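Local atomic coordinates of serine protease pet (Escherichia coli, PDB entry 4OM9), a protein that is the secreted passenger domain of an autotransporter enterotoxin and acts as a serine protease, with alpha-fodrin a probable target in host cells. Residues 312-318 and 336-342; 521-527 and 566-570; 580-586 and 600-606; 876-880 and 915-920. One frame throughout, in Å; residues are numbered along the deposited sequence.

Contact 1: residues 312-318 and 336-342; sequences GYGGFIF and FKGAGID
Gly312, with positive phi (52°), opens the first segment, its O 3.6 Å from Gly338 CA in a CA-H...O contact. Tyr313 points away, but its O lies 3.3 Å from Ala339 CB. Gly314 O accepts Ala339 N at 2.7 Å. Gly315 is extended; a CB there would clash with Gly340 O, and one on Gly338 with Gly314 O. At Phe316 begins the parallel pairing of two successive rungs of a right-handed beta-helix, here with strand 341-343, while strand 294-298 flanks the other edge. Phe316 pairs with Ile341 (CA-CA 4.8 Å) and Ile317 with Asp342 (CA-CA 4.7 Å). Phe316 N donates to Gly340 O (3.0 Å), its O receives Asp342 N (2.8 Å), and Phe318 N reaches Asp342 O (2.8 Å). Phe316 (chi1 m) and Phe336 (chi1 t) stack face to face, centroids 4.0 Å apart and planes at 17°, beside Trp351 in the interior. Ile317 (m, t) takes the opposite face, CG1 4.0 Å from Asp342 CB, while Phe318 CE1 returns inward to within 4.1 Å of Ile341 CG2.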
loop_
_atom_site.group_PDB
_atom_site.type_symbol
_atom_site.label_atom_id
_atom_site.label_comp_id
_atom_site.label_asym_id
_atom_site.label_seq_id
_atom_site.Cartn_x
_atom_site.Cartn_y
_atom_site.Cartn_z
ATOM N N GLY A 312 -23.388 38.896 -2.684
ATOM C CA GLY A 312 -23.698 38.430 -4.021
ATOM C C GLY A 312 -22.570 37.594 -4.617
ATOM O O GLY A 312 -22.203 36.536 -4.101
ATOM N N TYR A 313 -21.984 38.090 -5.697
ATOM C CA TYR A 313 -20.927 37.339 -6.373
ATOM C C TYR A 313 -19.563 37.562 -5.720
ATOM O O TYR A 313 -18.615 36.843 -5.996
ATOM C CB TYR A 313 -20.879 37.726 -7.852
ATOM C CG TYR A 313 -22.116 37.356 -8.643
ATOM C CD1 TYR A 313 -22.686 36.104 -8.521
ATOM C CD2 TYR A 313 -22.705 38.258 -9.521
ATOM C CE1 TYR A 313 -23.812 35.748 -9.242
ATOM C CE2 TYR A 313 -23.834 37.905 -10.254
ATOM C CZ TYR A 313 -24.379 36.639 -10.105
ATOM O OH TYR A 313 -25.499 36.258 -10.819
ATOM N N GLY A 314 -19.460 38.557 -4.851
ATOM C CA GLY A 314 -18.233 38.785 -4.100
ATOM C C GLY A 314 -18.097 37.848 -2.896
ATOM O O GLY A 314 -19.067 37.201 -2.509
ATOM N N GLY A 315 -16.894 37.783 -2.320
ATOM C CA GLY A 315 -16.632 37.073 -1.084
ATOM C C GLY A 315 -15.471 37.677 -0.306
ATOM O O GLY A 315 -14.930 38.708 -0.709
ATOM N N PHE A 316 -15.079 37.028 0.791
ATOM C CA PHE A 316 -14.004 37.523 1.654
ATOM C C PHE A 316 -12.630 37.015 1.259
ATOM O O PHE A 316 -12.407 35.807 1.144
ATOM C CB PHE A 316 -14.251 37.136 3.121
ATOM C CG PHE A 316 -15.362 37.899 3.787
ATOM C CD1 PHE A 316 -15.909 39.027 3.197
ATOM C CD2 PHE A 316 -15.846 37.489 5.031
ATOM C CE1 PHE A 316 -16.929 39.735 3.826
ATOM C CE2 PHE A 316 -16.872 38.185 5.672
ATOM C CZ PHE A 316 -17.410 39.311 5.073
ATOM N N ILE A 317 -11.693 37.937 1.089
ATOM C CA ILE A 317 -10.326 37.562 0.800
ATOM C C ILE A 317 -9.422 38.214 1.820
ATOM O O ILE A 317 -9.506 39.415 2.043
ATOM C CB ILE A 317 -9.906 37.972 -0.624
ATOM C CG1 ILE A 317 -10.738 37.221 -1.670
ATOM C CG2 ILE A 317 -8.400 37.757 -0.838
ATOM C CD1 ILE A 317 -10.311 37.528 -3.162
ATOM N N PHE A 318 -8.557 37.416 2.439
ATOM C CA PHE A 318 -7.688 37.888 3.507
ATOM C C PHE A 318 -6.239 37.783 3.092
ATOM O O PHE A 318 -5.868 36.842 2.404
ATOM C CB PHE A 318 -7.915 37.080 4.786
ATOM C CG PHE A 318 -9.266 37.278 5.390
ATOM C CD1 PHE A 318 -10.340 36.513 4.975
ATOM C CD2 PHE A 318 -9.466 38.242 6.366
ATOM C CE1 PHE A 318 -11.583 36.712 5.532
ATOM C CE2 PHE A 318 -10.699 38.438 6.915
ATOM C CZ PHE A 318 -11.757 37.675 6.503
ATOM N N PHE A 336 -23.468 35.470 6.891
ATOM C CA PHE A 336 -22.757 35.914 5.712
ATOM C C PHE A 336 -23.030 34.983 4.548
ATOM O O PHE A 336 -23.170 33.767 4.730
ATOM C CB PHE A 336 -21.259 35.989 5.955
ATOM C CG PHE A 336 -20.462 36.252 4.701
ATOM C CD1 PHE A 336 -20.521 37.488 4.074
ATOM C CD2 PHE A 336 -19.659 35.264 4.156
ATOM C CE1 PHE A 336 -19.789 37.743 2.934
ATOM C CE2 PHE A 336 -18.918 35.501 3.004
ATOM C CZ PHE A 336 -18.986 36.743 2.386
ATOM N N LYS A 337 -23.107 35.566 3.355
ATOM C CA LYS A 337 -23.246 34.807 2.122
ATOM C C LYS A 337 -22.451 35.473 1.017
ATOM O O LYS A 337 -22.418 36.706 0.925
ATOM C CB LYS A 337 -24.710 34.693 1.710
ATOM C CG LYS A 337 -24.915 33.910 0.428
ATOM C CD LYS A 337 -26.388 33.738 0.109
ATOM C CE LYS A 337 -26.578 32.917 -1.159
ATOM N NZ LYS A 337 -28.014 32.578 -1.387
ATOM N N GLY A 338 -21.824 34.659 0.177
ATOM C CA GLY A 338 -21.117 35.157 -0.991
ATOM C C GLY A 338 -20.334 34.088 -1.735
ATOM O O GLY A 338 -20.687 32.916 -1.723
ATOM N N ALA A 339 -19.250 34.519 -2.375
ATOM C CA ALA A 339 -18.417 33.668 -3.221
ATOM C C ALA A 339 -17.650 32.652 -2.387
ATOM O O ALA A 339 -17.312 31.581 -2.855
ATOM C CB ALA A 339 -17.458 34.525 -4.022
ATOM N N GLY A 340 -17.399 33.001 -1.132
ATOM C CA GLY A 340 -16.725 32.111 -0.209
ATOM C C GLY A 340 -15.730 32.880 0.631
ATOM O O GLY A 340 -15.828 34.099 0.782
ATOM N N ILE A 341 -14.759 32.163 1.175
ATOM C CA ILE A 341 -13.746 32.768 2.018
ATOM C C ILE A 341 -12.380 32.287 1.534
ATOM O O ILE A 341 -12.174 31.091 1.367
ATOM C CB ILE A 341 -13.962 32.405 3.502
ATOM C CG1 ILE A 341 -15.350 32.858 3.964
ATOM C CG2 ILE A 341 -12.848 32.983 4.375
ATOM C CD1 ILE A 341 -15.667 32.547 5.429
ATOM N N ASP A 342 -11.466 33.221 1.288
ATOM C CA ASP A 342 -10.136 32.909 0.779
ATOM C C ASP A 342 -9.115 33.508 1.734
ATOM O O ASP A 342 -8.919 34.714 1.759
ATOM C CB ASP A 342 -9.961 33.457 -0.650
ATOM C CG ASP A 342 -8.603 33.096 -1.281
ATOM O OD1 ASP A 342 -7.848 32.295 -0.692
ATOM O OD2 ASP A 342 -8.294 33.613 -2.393
#

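Contact 2: residues 521-527 and 566-570; sequences TDHAIFR and NQVSD
Residues 521-527 and 566-570 are irregular, mostly extended stretches of loop running roughly antiparallel, their end-to-end directions 161° apart, with CA-CA distances of 5.4 Å for Asp522-Ser569, 5.0 Å for His523-Val568 and 4.9 Å for Ile525-Asn566. They form the base of a loop excursion from the beta-helix that carries helices 543-550 and 552-558 and packs against helix 10-17. One direct backbone bond joins them, His523 N to Val568 O at 2.7 Å; farther along, water 2 donates to both Ala524 O and Gln567 O, each at 2.7 Å. Asn566 has positive phi (54°) and Val568 a helical conformation (phi/psi -64°/-40°), so the second segment is kinked. Ile525 (chi1 p) points toward it, its CG2 3.8 Å from Val568 CG2, and Val568 CG1 lies 3.4 Å from Asp522 OD1. That carboxylate oxygen also bonds Ser625 and receives water 1 at 2.8 Å, which in turn accepts from Ser569 OG at 3.0 Å. The His523 imidazole is held outside the pair by Asp575 and Asp15, while Phe526 packs on Leu14 and Ile547. Asn566 (chi1 t) reads the backbone at the other end like a further peptide group: its OD1 accepts Phe526 N at 2.8 Å and Arg527 N at 3.2 Å, and its ND2 donates to Arg527 O at 2.9 Å.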
loop_
_atom_site.group_PDB
_atom_site.type_symbol
_atom_site.label_atom_id
_atom_site.label_comp_id
_atom_site.label_asym_id
_atom_site.label_seq_id
_atom_site.Cartn_x
_atom_site.Cartn_y
_atom_site.Cartn_z
ATOM N N THR A 521 -5.075 -0.507 -8.386
ATOM C CA THR A 521 -4.943 0.824 -8.983
ATOM C C THR A 521 -6.211 1.192 -9.742
ATOM O O THR A 521 -6.745 0.402 -10.485
ATOM C CB THR A 521 -3.698 0.874 -9.867
ATOM O OG1 THR A 521 -2.549 0.808 -9.010
ATOM C CG2 THR A 521 -3.645 2.168 -10.708
ATOM N N ASP A 522 -6.742 2.372 -9.490
ATOM C CA ASP A 522 -7.939 2.813 -10.217
ATOM C C ASP A 522 -7.623 3.207 -11.661
ATOM O O ASP A 522 -6.586 3.810 -11.939
ATOM C CB ASP A 522 -8.610 4.004 -9.513
ATOM C CG ASP A 522 -8.945 3.716 -8.063
ATOM O OD1 ASP A 522 -9.812 2.855 -7.828
ATOM O OD2 ASP A 522 -8.364 4.358 -7.163
ATOM N N HIS A 523 -8.520 2.849 -12.569
ATOM C CA HIS A 523 -8.420 3.281 -13.942
ATOM C C HIS A 523 -9.699 3.993 -14.324
ATOM O O HIS A 523 -10.729 3.895 -13.638
ATOM C CB HIS A 523 -8.157 2.098 -14.897
ATOM C CG HIS A 523 -6.873 1.387 -14.631
ATOM N ND1 HIS A 523 -5.717 1.629 -15.351
ATOM C CD2 HIS A 523 -6.533 0.469 -13.688
ATOM C CE1 HIS A 523 -4.740 0.878 -14.890
ATOM N NE2 HIS A 523 -5.206 0.167 -13.873
ATOM N N ALA A 524 -9.612 4.734 -15.424
ATOM C CA ALA A 524 -10.763 5.380 -16.012
ATOM C C ALA A 524 -11.672 4.313 -16.593
ATOM O O ALA A 524 -11.222 3.214 -16.948
ATOM C CB ALA A 524 -10.327 6.367 -17.103
ATOM N N ILE A 525 -12.952 4.638 -16.697
ATOM C CA ILE A 525 -13.873 3.799 -17.437
ATOM C C ILE A 525 -14.496 4.646 -18.534
ATOM O O ILE A 525 -14.231 5.837 -18.624
ATOM C CB ILE A 525 -14.956 3.209 -16.533
ATOM C CG1 ILE A 525 -15.899 4.315 -16.040
ATOM C CG2 ILE A 525 -14.321 2.448 -15.351
ATOM C CD1 ILE A 525 -16.898 3.819 -15.012
ATOM N N PHE A 526 -15.319 4.026 -19.365
ATOM C CA PHE A 526 -15.935 4.721 -20.478
ATOM C C PHE A 526 -17.271 5.332 -20.077
ATOM O O PHE A 526 -17.677 6.356 -20.636
ATOM C CB PHE A 526 -16.132 3.767 -21.648
ATOM C CG PHE A 526 -14.898 2.980 -22.003
ATOM C CD1 PHE A 526 -13.771 3.620 -22.505
ATOM C CD2 PHE A 526 -14.878 1.601 -21.862
ATOM C CE1 PHE A 526 -12.642 2.911 -22.837
ATOM C CE2 PHE A 526 -13.761 0.888 -22.193
ATOM C CZ PHE A 526 -12.637 1.545 -22.680
ATOM N N ARG A 527 -17.943 4.705 -19.103
ATOM C CA ARG A 527 -19.300 5.099 -18.706
ATOM C C ARG A 527 -19.678 4.457 -17.365
ATOM O O ARG A 527 -19.526 3.245 -17.197
ATOM C CB ARG A 527 -20.301 4.698 -19.802
ATOM C CG ARG A 527 -21.735 5.166 -19.573
ATOM C CD ARG A 527 -22.679 4.653 -20.666
ATOM N NE ARG A 527 -22.835 3.196 -20.648
ATOM C CZ ARG A 527 -23.199 2.459 -21.698
ATOM N NH1 ARG A 527 -23.445 3.032 -22.871
ATOM N NH2 ARG A 527 -23.315 1.144 -21.580
ATOM N N ASN A 566 -14.766 -1.880 -18.902
ATOM C CA ASN A 566 -15.497 -0.762 -18.283
ATOM C C ASN A 566 -15.624 -0.851 -16.737
ATOM O O ASN A 566 -16.580 -0.341 -16.170
ATOM C CB ASN A 566 -16.899 -0.652 -18.909
ATOM C CG ASN A 566 -17.524 0.739 -18.745
ATOM O OD1 ASN A 566 -16.829 1.751 -18.719
ATOM N ND2 ASN A 566 -18.846 0.780 -18.647
ATOM N N GLN A 567 -14.669 -1.495 -16.063
ATOM C CA GLN A 567 -14.633 -1.495 -14.590
ATOM C C GLN A 567 -13.436 -0.706 -14.095
ATOM O O GLN A 567 -12.385 -0.708 -14.739
ATOM C CB GLN A 567 -14.558 -2.908 -14.017
ATOM C CG GLN A 567 -15.424 -3.924 -14.707
ATOM C CD GLN A 567 -16.886 -3.629 -14.538
ATOM O OE1 GLN A 567 -17.458 -3.876 -13.476
ATOM N NE2 GLN A 567 -17.510 -3.093 -15.585
ATOM N N VAL A 568 -13.593 -0.051 -12.945
ATOM C CA VAL A 568 -12.591 0.872 -12.435
ATOM C C VAL A 568 -11.288 0.163 -12.119
ATOM O O VAL A 568 -10.200 0.683 -12.386
ATOM C CB VAL A 568 -13.093 1.605 -11.178
ATOM C CG1 VAL A 568 -11.918 2.228 -10.426
ATOM C CG2 VAL A 568 -14.110 2.679 -11.560
ATOM N N SER A 569 -11.404 -1.036 -11.557
ATOM C CA SER A 569 -10.254 -1.920 -11.392
ATOM C C SER A 569 -10.748 -3.338 -11.515
ATOM O O SER A 569 -11.951 -3.561 -11.621
ATOM C CB SER A 569 -9.555 -1.695 -10.045
ATOM O OG SER A 569 -10.450 -1.902 -8.956
ATOM N N ASP A 570 -9.829 -4.297 -11.487
ATOM C CA ASP A 570 -10.186 -5.708 -11.632
ATOM C C ASP A 570 -9.353 -6.541 -10.672
ATOM O O ASP A 570 -8.175 -6.259 -10.477
ATOM C CB ASP A 570 -9.963 -6.157 -13.082
ATOM C CG ASP A 570 -10.673 -7.457 -13.415
ATOM O OD1 ASP A 570 -10.200 -8.534 -12.976
ATOM O OD2 ASP A 570 -11.692 -7.397 -14.139
HETATM O O HOH W 1 -9.460 0.209 -7.117
HETATM O O HOH W 2 -11.466 0.511 -16.969
#

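Contact 3: residues 580-586 and 600-606; sequences KFRFDNL and DVEGNIQ
Asp600 begins the second segment in parallel register with Lys580 (CA-CA 5.0 Å), its O accepting both Phe581 N and Arg582 NH1 at 2.8 Å. Its carboxylate (chi1 t) forms a salt bridge through OD1 to Arg582 NH2 at 2.9 Å. Val601, paired with Phe581 (CA-CA 4.6 Å), turns to the buried face, CG2 4.0 Å from Phe581 CD1 and CG1 3.7 Å from Phe583 CE2. Glu602 N donates to Phe581 O (2.7 Å) and Glu602 O accepts Phe583 N (3.1 Å); its OE1 lies 3.1 Å from Arg582 NE, over the guanidinium face, a purely charge-based salt bridge. Gly603 marks the corner between two faces of the parallel beta-helix. A CB here would clash with Phe583 O, and its CA meets the Phe583 ring (chi1 p) in an off-centre CH-pi contact, 4.2 Å from the centroid. The register slips by one residue in a beta bulge. Asn604 N then bonds Asp584 O (3.3 Å) and its O accepts Leu586 N (2.9 Å). Ile605 pairs with Leu586 (CA-CA 4.8 Å), facing inward toward Leu593 and Phe651. Gln606 N reaches Leu586 O (2.7 Å), while its NE2 bonds Asn585 OD1 weakly (2.8 Å).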
loop_
_atom_site.group_PDB
_atom_site.type_symbol
_atom_site.label_atom_id
_atom_site.label_comp_id
_atom_site.label_asym_id
_atom_site.label_seq_id
_atom_site.Cartn_x
_atom_site.Cartn_y
_atom_site.Cartn_z
ATOM N N LYS A 580 1.394 0.155 3.644
ATOM C CA LYS A 580 2.124 -0.112 4.872
ATOM C C LYS A 580 1.182 -0.120 6.081
ATOM O O LYS A 580 0.365 0.772 6.267
ATOM C CB LYS A 580 3.239 0.909 5.084
ATOM C CG LYS A 580 4.276 0.962 3.982
ATOM C CD LYS A 580 5.328 -0.122 4.127
ATOM C CE LYS A 580 6.479 0.082 3.139
ATOM N NZ LYS A 580 7.133 1.417 3.319
ATOM N N PHE A 581 1.290 -1.156 6.882
ATOM C CA PHE A 581 0.552 -1.243 8.119
ATOM C C PHE A 581 1.597 -1.446 9.213
ATOM O O PHE A 581 2.316 -2.486 9.253
ATOM C CB PHE A 581 -0.478 -2.374 8.075
ATOM C CG PHE A 581 -1.370 -2.346 6.855
ATOM C CD1 PHE A 581 -0.929 -2.863 5.639
ATOM C CD2 PHE A 581 -2.655 -1.813 6.921
ATOM C CE1 PHE A 581 -1.745 -2.834 4.510
ATOM C CE2 PHE A 581 -3.485 -1.789 5.794
ATOM C CZ PHE A 581 -3.020 -2.303 4.589
ATOM N N ARG A 582 1.718 -0.411 10.040
ATOM C CA ARG A 582 2.649 -0.356 11.149
ATOM C C ARG A 582 1.875 -0.080 12.424
ATOM O O ARG A 582 0.992 0.800 12.453
ATOM C CB ARG A 582 3.702 0.731 10.931
ATOM C CG ARG A 582 4.613 0.537 9.701
ATOM C CD ARG A 582 5.462 -0.724 9.857
ATOM N NE ARG A 582 6.372 -0.989 8.736
ATOM C CZ ARG A 582 6.045 -1.676 7.640
ATOM N NH1 ARG A 582 4.813 -2.160 7.488
ATOM N NH2 ARG A 582 6.952 -1.879 6.687
ATOM N N PHE A 583 2.209 -0.819 13.480
ATOM C CA PHE A 583 1.572 -0.633 14.774
ATOM C C PHE A 583 2.368 -1.304 15.879
ATOM O O PHE A 583 3.000 -2.323 15.649
ATOM C CB PHE A 583 0.152 -1.193 14.747
ATOM C CG PHE A 583 0.078 -2.607 14.261
ATOM C CD1 PHE A 583 0.320 -3.668 15.123
ATOM C CD2 PHE A 583 -0.220 -2.877 12.928
ATOM C CE1 PHE A 583 0.281 -4.976 14.659
ATOM C CE2 PHE A 583 -0.277 -4.166 12.470
ATOM C CZ PHE A 583 -0.022 -5.225 13.342
ATOM N N ASP A 584 2.340 -0.743 17.081
ATOM C CA ASP A 584 3.026 -1.385 18.187
ATOM C C ASP A 584 2.348 -2.704 18.489
ATOM O O ASP A 584 3.006 -3.737 18.609
ATOM C CB ASP A 584 3.050 -0.490 19.422
ATOM C CG ASP A 584 3.902 0.727 19.211
ATOM O OD1 ASP A 584 4.911 0.591 18.483
ATOM O OD2 ASP A 584 3.561 1.813 19.741
ATOM N N ASN A 585 1.024 -2.667 18.560
ATOM C CA ASN A 585 0.260 -3.855 18.882
ATOM C C ASN A 585 -1.096 -3.924 18.194
ATOM O O ASN A 585 -1.830 -2.947 18.130
ATOM C CB ASN A 585 0.060 -3.952 20.399
ATOM C CG ASN A 585 1.369 -4.104 21.148
ATOM O OD1 ASN A 585 1.926 -5.201 21.225
ATOM N ND2 ASN A 585 1.873 -3.005 21.698
ATOM N N LEU A 586 -1.409 -5.093 17.665
ATOM C CA LEU A 586 -2.767 -5.423 17.287
ATOM C C LEU A 586 -3.334 -6.442 18.281
ATOM O O LEU A 586 -2.742 -7.515 18.489
ATOM C CB LEU A 586 -2.819 -6.000 15.869
ATOM C CG LEU A 586 -4.213 -6.027 15.247
ATOM C CD1 LEU A 586 -4.121 -5.893 13.738
ATOM C CD2 LEU A 586 -4.957 -7.268 15.607
ATOM N N ASP A 600 1.915 -4.809 3.475
ATOM C CA ASP A 600 3.206 -4.884 4.123
ATOM C C ASP A 600 2.947 -4.549 5.588
ATOM O O ASP A 600 2.808 -3.373 5.942
ATOM C CB ASP A 600 4.180 -3.903 3.463
ATOM C CG ASP A 600 5.597 -3.994 4.004
ATOM O OD1 ASP A 600 5.805 -4.144 5.228
ATOM O OD2 ASP A 600 6.528 -3.887 3.176
ATOM N N VAL A 601 2.857 -5.593 6.420
ATOM C CA VAL A 601 2.414 -5.459 7.804
ATOM C C VAL A 601 3.530 -5.691 8.800
ATOM O O VAL A 601 4.218 -6.702 8.733
ATOM C CB VAL A 601 1.271 -6.443 8.151
ATOM C CG1 VAL A 601 0.742 -6.128 9.547
ATOM C CG2 VAL A 601 0.161 -6.366 7.145
ATOM N N GLU A 602 3.674 -4.772 9.746
ATOM C CA GLU A 602 4.688 -4.894 10.764
ATOM C C GLU A 602 4.203 -4.399 12.134
ATOM O O GLU A 602 3.810 -3.233 12.323
ATOM C CB GLU A 602 5.930 -4.132 10.349
ATOM C CG GLU A 602 6.976 -3.914 11.411
ATOM C CD GLU A 602 8.366 -3.666 10.827
ATOM O OE1 GLU A 602 8.459 -3.145 9.688
ATOM O OE2 GLU A 602 9.361 -4.025 11.502
ATOM N N GLY A 603 4.238 -5.316 13.085
ATOM C CA GLY A 603 4.015 -5.016 14.478
ATOM C C GLY A 603 3.642 -6.295 15.222
ATOM O O GLY A 603 3.542 -7.361 14.608
ATOM N N ASN A 604 3.426 -6.202 16.531
ATOM C CA ASN A 604 3.122 -7.396 17.321
ATOM C C ASN A 604 1.645 -7.747 17.411
ATOM O O ASN A 604 0.811 -6.895 17.646
ATOM C CB ASN A 604 3.706 -7.259 18.732
ATOM C CG ASN A 604 5.199 -7.471 18.735
ATOM O OD1 ASN A 604 5.731 -8.055 17.788
ATOM N ND2 ASN A 604 5.891 -6.983 19.769
ATOM N N ILE A 605 1.325 -9.019 17.217
ATOM C CA ILE A 605 -0.059 -9.444 17.278
ATOM C C ILE A 605 -0.363 -10.201 18.573
ATOM O O ILE A 605 0.356 -11.133 18.927
ATOM C CB ILE A 605 -0.418 -10.340 16.087
ATOM C CG1 ILE A 605 -0.146 -9.636 14.756
ATOM C CG2 ILE A 605 -1.866 -10.789 16.178
ATOM C CD1 ILE A 605 -0.499 -10.502 13.550
ATOM N N GLN A 606 -1.401 -9.774 19.285
ATOM C CA GLN A 606 -1.971 -10.560 20.377
ATOM C C GLN A 606 -3.330 -11.070 19.908
ATOM O O GLN A 606 -4.161 -10.285 19.455
ATOM C CB GLN A 606 -2.115 -9.741 21.670
ATOM C CG GLN A 606 -0.826 -9.107 22.208
ATOM C CD GLN A 606 -0.353 -7.889 21.400
ATOM O OE1 GLN A 606 -1.142 -6.997 21.055
ATOM N NE2 GLN A 606 0.942 -7.854 21.094
#

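Contact 4: residues 876-880 and 915-920; sequences LVDFI and FSDVTP
A surface contact between two loop segments far toward the C-terminal end of the passenger domain, this one is held by apolar packing, with no hydrogen bond between the segments. Their backbones stay well apart: the nearest CA pair, Asp878 and Phe915, is separated by 6.2 Å. Residues 877-879 are extended, so Val877 (chi1 m) and Asp878 point CA-to-CB toward the other segment while Phe879 starts sideways. The Phe879 ring (chi1 m) then swings in edge-on, CZ 3.5 Å from Pro920 CG and CE2 3.6 Å from Val918 CG1. Val918 (chi1 t) and Pro920 both point toward the first segment, and Val877 CG2 approaches Pro920 CD at 3.9 Å. The Asp878 carboxylate brings OD2 to 3.3 Å from Phe915 CB, whereas the Phe915 ring (chi1 t) leads away. Both segments follow strand 794-796 in the chain and lie in irregular loops, where Asp878 bonds through its backbone to Met852 and Thr854, Phe879 touches Thr854, and Val918 meets Tyr938.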
loop_
_atom_site.group_PDB
_atom_site.type_symbol
_atom_site.label_atom_id
_atom_site.label_comp_id
_atom_site.label_asym_id
_atom_site.label_seq_id
_atom_site.Cartn_x
_atom_site.Cartn_y
_atom_site.Cartn_z
ATOM N N LEU A 876 31.018 -44.007 18.610
ATOM C CA LEU A 876 31.120 -44.221 20.131
ATOM C C LEU A 876 29.993 -44.921 21.079
ATOM O O LEU A 876 29.290 -45.753 20.566
ATOM C CB LEU A 876 31.481 -42.887 20.758
ATOM C CG LEU A 876 32.794 -42.278 20.311
ATOM C CD1 LEU A 876 33.839 -43.361 20.264
ATOM C CD2 LEU A 876 32.688 -41.597 18.963
ATOM N N VAL A 877 29.847 -44.603 22.412
ATOM C CA VAL A 877 28.930 -45.329 23.421
ATOM C C VAL A 877 28.719 -44.948 24.962
ATOM O O VAL A 877 29.632 -44.392 25.518
ATOM C CB VAL A 877 29.475 -46.740 23.679
ATOM C CG1 VAL A 877 29.360 -47.659 22.477
ATOM C CG2 VAL A 877 30.882 -46.663 24.252
ATOM N N ASP A 878 27.615 -45.343 25.668
ATOM C CA ASP A 878 27.538 -45.388 27.202
ATOM C C ASP A 878 26.293 -45.823 28.146
ATOM O O ASP A 878 25.187 -45.990 27.683
ATOM C CB ASP A 878 28.266 -44.226 27.845
ATOM C CG ASP A 878 29.498 -44.678 28.637
ATOM O OD1 ASP A 878 30.552 -44.946 28.031
ATOM O OD2 ASP A 878 29.418 -44.762 29.874
ATOM N N PHE A 879 26.515 -45.967 29.476
ATOM C CA PHE A 879 26.036 -47.073 30.373
ATOM C C PHE A 879 25.241 -46.926 31.720
ATOM O O PHE A 879 24.723 -45.872 32.014
ATOM C CB PHE A 879 27.248 -47.926 30.752
ATOM C CG PHE A 879 28.004 -48.487 29.587
ATOM C CD1 PHE A 879 27.343 -49.028 28.509
ATOM C CD2 PHE A 879 29.379 -48.480 29.587
ATOM C CE1 PHE A 879 28.043 -49.538 27.450
ATOM C CE2 PHE A 879 30.083 -48.995 28.536
ATOM C CZ PHE A 879 29.416 -49.526 27.468
ATOM N N ILE A 880 25.175 -48.022 32.520
ATOM C CA ILE A 880 24.601 -48.046 33.862
ATOM C C ILE A 880 24.920 -49.358 34.586
ATOM O O ILE A 880 24.212 -49.735 35.516
ATOM C CB ILE A 880 23.062 -47.845 33.849
ATOM C CG1 ILE A 880 22.472 -48.180 32.477
ATOM C CG2 ILE A 880 22.699 -46.424 34.261
ATOM C CD1 ILE A 880 21.000 -47.857 32.349
ATOM N N PHE A 915 31.659 -41.196 28.215
ATOM C CA PHE A 915 30.937 -40.737 29.392
ATOM C C PHE A 915 31.787 -40.967 30.637
ATOM O O PHE A 915 32.627 -40.138 30.985
ATOM C CB PHE A 915 29.590 -41.452 29.512
ATOM C CG PHE A 915 28.722 -40.937 30.625
ATOM C CD1 PHE A 915 28.152 -39.674 30.550
ATOM C CD2 PHE A 915 28.461 -41.718 31.738
ATOM C CE1 PHE A 915 27.350 -39.196 31.571
ATOM C CE2 PHE A 915 27.660 -41.248 32.762
ATOM C CZ PHE A 915 27.103 -39.985 32.678
ATOM N N SER A 916 31.578 -42.101 31.296
ATOM C CA SER A 916 32.344 -42.442 32.488
ATOM C C SER A 916 33.732 -42.955 32.119
ATOM O O SER A 916 34.285 -42.588 31.082
ATOM C CB SER A 916 31.603 -43.486 33.326
ATOM O OG SER A 916 30.383 -42.966 33.826
ATOM N N ASP A 917 34.289 -43.806 32.972
ATOM C CA ASP A 917 35.617 -44.358 32.738
ATOM C C ASP A 917 35.547 -45.728 32.075
ATOM O O ASP A 917 36.461 -46.535 32.209
ATOM C CB ASP A 917 36.396 -44.456 34.052
ATOM C CG ASP A 917 36.765 -43.096 34.613
ATOM O OD1 ASP A 917 36.056 -42.115 34.309
ATOM O OD2 ASP A 917 37.765 -43.010 35.359
ATOM N N VAL A 918 34.459 -45.985 31.356
ATOM C CA VAL A 918 34.266 -47.276 30.711
ATOM C C VAL A 918 34.402 -47.167 29.196
ATOM O O VAL A 918 33.557 -46.571 28.532
ATOM C CB VAL A 918 32.890 -47.873 31.048
ATOM C CG1 VAL A 918 32.871 -49.356 30.730
ATOM C CG2 VAL A 918 32.557 -47.641 32.513
ATOM N N THR A 919 35.465 -47.751 28.652
ATOM C CA THR A 919 35.721 -47.672 27.219
ATOM C C THR A 919 35.859 -49.047 26.578
ATOM O O THR A 919 36.930 -49.646 26.613
ATOM C CB THR A 919 36.996 -46.860 26.919
ATOM O OG1 THR A 919 38.089 -47.379 27.689
ATOM C CG2 THR A 919 36.787 -45.392 27.261
ATOM N N PRO A 920 34.765 -49.551 25.990
ATOM C CA PRO A 920 34.780 -50.808 25.236
ATOM C C PRO A 920 35.286 -50.583 23.815
ATOM O O PRO A 920 35.466 -49.431 23.421
ATOM C CB PRO A 920 33.305 -51.240 25.228
ATOM C CG PRO A 920 32.576 -50.247 26.118
ATOM C CD PRO A 920 33.405 -49.011 26.115
#

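How the contacts relate
The four contacts follow one another along the chain and sample most of the elongated passenger domain. Contact 1 sits in an early part of the beta-helix, beside the protease portion through Arg106 and Tyr110. Contact 2 lies off the helix, its centre about 38 Å from that of contact 1 and 31 Å from that of contact 3; strand 514-520 leads into its first segment and strand 576-583, leaving its second, supplies the start of contact 3. Contacts 1 and 3 are both parallel pairings of successive coils, about 46 Å apart between centres. Contact 4, with its centre about 99 Å from that of contact 1, lies on the opposite side of the chain's centre. The beta-helix thus spans from the N-terminal protease portion toward distant C-terminal loops.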